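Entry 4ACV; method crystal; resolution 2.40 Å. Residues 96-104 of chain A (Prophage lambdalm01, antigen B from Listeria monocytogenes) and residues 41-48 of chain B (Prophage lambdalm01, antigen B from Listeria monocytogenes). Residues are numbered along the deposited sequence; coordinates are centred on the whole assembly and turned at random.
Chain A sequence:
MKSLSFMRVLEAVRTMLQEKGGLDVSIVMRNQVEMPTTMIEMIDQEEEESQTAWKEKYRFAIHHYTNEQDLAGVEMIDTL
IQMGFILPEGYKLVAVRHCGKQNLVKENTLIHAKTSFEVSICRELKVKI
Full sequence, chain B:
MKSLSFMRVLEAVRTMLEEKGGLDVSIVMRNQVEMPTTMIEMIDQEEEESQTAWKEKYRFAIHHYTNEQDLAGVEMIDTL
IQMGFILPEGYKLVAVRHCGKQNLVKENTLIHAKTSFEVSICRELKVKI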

# COMPACT_ATOMS: atom_id res chain seq x y z
N VAL A 96 -11.03 20.72 -14.53
CA VAL A 96 -10.72 20.76 -13.12
C VAL A 96 -11.75 19.88 -12.43
O VAL A 96 -12.94 19.96 -12.72
CB VAL A 96 -10.83 22.18 -12.56
CG1 VAL A 96 -10.52 22.19 -11.06
CG2 VAL A 96 -9.91 23.12 -13.32
N ARG A 97 -11.30 19.02 -11.53
CA ARG A 97 -12.23 18.17 -10.82
C ARG A 97 -11.65 17.87 -9.45
O ARG A 97 -10.43 17.95 -9.24
CB ARG A 97 -12.51 16.90 -11.61
CG ARG A 97 -11.28 16.05 -11.83
CD ARG A 97 -11.59 14.77 -12.60
NE ARG A 97 -11.89 15.01 -14.00
CZ ARG A 97 -10.99 15.34 -14.92
NH1 ARG A 97 -9.72 15.50 -14.57
NH2 ARG A 97 -11.35 15.53 -16.18
N HIS A 98 -12.53 17.57 -8.50
CA HIS A 98 -12.09 17.11 -7.20
C HIS A 98 -11.59 15.69 -7.33
O HIS A 98 -12.20 14.86 -7.99
CB HIS A 98 -13.22 17.15 -6.18
CG HIS A 98 -13.69 18.52 -5.86
ND1 HIS A 98 -12.93 19.41 -5.12
CD2 HIS A 98 -14.84 19.17 -6.15
CE1 HIS A 98 -13.60 20.54 -4.99
NE2 HIS A 98 -14.76 20.42 -5.60
N CYS A 99 -10.47 15.41 -6.68
CA CYS A 99 -9.91 14.08 -6.71
C CYS A 99 -9.00 13.86 -5.49
O CYS A 99 -8.18 14.71 -5.16
CB CYS A 99 -9.13 13.92 -8.02
SG CYS A 99 -8.31 12.34 -8.23
N GLY A 100 -9.16 12.72 -4.82
CA GLY A 100 -8.32 12.38 -3.68
C GLY A 100 -8.81 12.86 -2.31
O GLY A 100 -10.02 13.07 -2.11
N LYS A 101 -7.87 13.04 -1.39
CA LYS A 101 -8.19 13.36 0.00
C LYS A 101 -8.85 14.73 0.18
O LYS A 101 -8.34 15.74 -0.30
CB LYS A 101 -6.94 13.28 0.89
CG LYS A 101 -6.14 11.99 0.76
CD LYS A 101 -6.71 10.86 1.60
N GLN A 102 -9.98 14.73 0.86
CA GLN A 102 -10.61 15.95 1.30
C GLN A 102 -10.72 15.81 2.81
O GLN A 102 -11.36 14.88 3.31
CB GLN A 102 -12.00 16.10 0.66
CG GLN A 102 -12.10 15.67 -0.81
CD GLN A 102 -11.38 16.61 -1.78
OE1 GLN A 102 -11.40 17.84 -1.62
NE2 GLN A 102 -10.76 16.03 -2.81
N ASN A 103 -10.06 16.71 3.55
CA ASN A 103 -10.02 16.61 5.01
C ASN A 103 -10.46 17.89 5.70
O ASN A 103 -10.35 18.98 5.14
CB ASN A 103 -8.61 16.25 5.51
CG ASN A 103 -8.12 14.90 5.00
OD1 ASN A 103 -8.91 14.04 4.58
ND2 ASN A 103 -6.81 14.71 5.03
N LEU A 104 -10.96 17.73 6.91
CA LEU A 104 -11.21 18.85 7.81
C LEU A 104 -10.84 18.38 9.21
O LEU A 104 -11.56 17.60 9.82
CB LEU A 104 -12.68 19.29 7.77
CG LEU A 104 -12.93 20.61 8.53
CD1 LEU A 104 -12.05 21.74 7.96
CD2 LEU A 104 -14.40 21.01 8.51
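Chain B 41-48: EMIDQEEE

Residues 41-48 of chain B form an extended strand that runs antiparallel to chain A and is joined to it by a short ladder of backbone hydrogen bonds. B:Gln45 N donates to A:Gly100 O at 3.0 Å, and A:Gly100 N returns a weak bond to B:Gln45 O at 3.1 Å. The same A:Gly100 N also reaches B:Glu46 OE2, at 3.2 Å. Two residues along, A:Gln102 N donates to B:Ile43 O at 3.0 Å. Toward the other end, A:Arg97 NE and B:Glu47 OE1 form a salt bridge at 3.2 Å, whose hydrogen bond is weak.

Chain A turns a corner at A:Gly100, so its two strands meet chain B differently: 101-104 lies at a signed crossing angle of 153°, with the axes 4.2 Å apart, whereas 96-99 makes an angle of 133° with it. The backbones are closest where A:Lys101 faces B:Asp44, CA to CA 4.1 Å. Beyond the ladder, water takes over: one molecule accepts from B:Glu47 N at 3.0 Å and donates to A:His98 O at 2.7 Å.

Packing completes the contact. A:Gln102 CG rests 3.5 Å from B:Gln45 CB, and A:Gln102 CB lies 3.9 Å from B:Met42 CG, while B:Gln45 OE1 sits over one face of the A:His98 ring.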

# COMPACT_ATOMS: atom_id res chain seq x y z
N GLU B 41 -15.51 12.51 10.03
CA GLU B 41 -14.21 12.63 9.39
C GLU B 41 -14.35 12.48 7.88
O GLU B 41 -14.66 11.40 7.38
CB GLU B 41 -13.25 11.58 9.92
CG GLU B 41 -11.85 11.72 9.36
CD GLU B 41 -11.05 10.44 9.48
OE1 GLU B 41 -11.63 9.39 9.81
OE2 GLU B 41 -9.83 10.48 9.24
N MET B 42 -14.12 13.56 7.14
CA MET B 42 -14.12 13.50 5.69
C MET B 42 -12.85 12.78 5.25
O MET B 42 -11.80 12.93 5.84
CB MET B 42 -14.18 14.91 5.09
CG MET B 42 -14.31 14.98 3.57
SD MET B 42 -15.88 14.38 2.83
CE MET B 42 -17.07 14.98 3.99
N ILE B 43 -12.97 11.97 4.21
CA ILE B 43 -11.84 11.17 3.75
C ILE B 43 -11.41 11.53 2.32
O ILE B 43 -10.30 12.00 2.11
CB ILE B 43 -12.15 9.67 3.86
CG1 ILE B 43 -12.46 9.31 5.32
CG2 ILE B 43 -11.01 8.84 3.29
CD1 ILE B 43 -13.30 8.05 5.46
N ASP B 44 -12.29 11.33 1.35
CA ASP B 44 -11.92 11.59 -0.04
C ASP B 44 -13.13 11.81 -0.95
O ASP B 44 -14.26 11.78 -0.50
CB ASP B 44 -10.98 10.49 -0.58
CG ASP B 44 -11.65 9.11 -0.69
OD1 ASP B 44 -12.89 9.01 -0.59
OD2 ASP B 44 -10.92 8.11 -0.89
N GLN B 45 -12.87 12.06 -2.22
CA GLN B 45 -13.91 12.43 -3.17
C GLN B 45 -13.41 12.07 -4.56
O GLN B 45 -12.24 12.29 -4.87
CB GLN B 45 -14.21 13.93 -3.06
CG GLN B 45 -15.37 14.46 -3.88
CD GLN B 45 -15.55 15.98 -3.69
OE1 GLN B 45 -15.06 16.55 -2.72
NE2 GLN B 45 -16.24 16.62 -4.62
N GLU B 46 -14.28 11.50 -5.39
CA GLU B 46 -13.92 11.02 -6.73
C GLU B 46 -15.07 11.19 -7.70
O GLU B 46 -16.24 11.06 -7.33
CB GLU B 46 -13.56 9.53 -6.68
CG GLU B 46 -12.35 9.18 -5.83
CD GLU B 46 -11.04 9.69 -6.42
OE1 GLU B 46 -11.03 10.06 -7.62
OE2 GLU B 46 -10.03 9.72 -5.69
N GLU B 47 -14.77 11.44 -8.97
CA GLU B 47 -15.82 11.37 -9.97
C GLU B 47 -16.28 9.93 -10.20
O GLU B 47 -15.53 8.97 -10.04
CB GLU B 47 -15.37 12.02 -11.27
CG GLU B 47 -15.08 13.50 -11.10
CD GLU B 47 -15.21 14.26 -12.40
OE1 GLU B 47 -14.77 13.72 -13.44
OE2 GLU B 47 -15.76 15.38 -12.38
N GLU B 48 -17.54 9.78 -10.56
CA GLU B 48 -18.12 8.48 -10.85
C GLU B 48 -18.61 8.54 -12.30
O GLU B 48 -18.93 9.62 -12.80
CB GLU B 48 -19.26 8.22 -9.87
CG GLU B 48 -19.94 6.88 -9.95
CD GLU B 48 -21.13 6.79 -9.00
OE1 GLU B 48 -21.10 7.47 -7.94
OE2 GLU B 48 -22.10 6.06 -9.31
O HOH W 1 -12.05 12.63 -9.48
O HOH W 2 -15.36 16.82 -9.61
O HOH W 3 -14.11 19.01 -2.01
O HOH W 4 -10.92 14.93 7.77
O HOH W 5 -13.70 16.05 8.72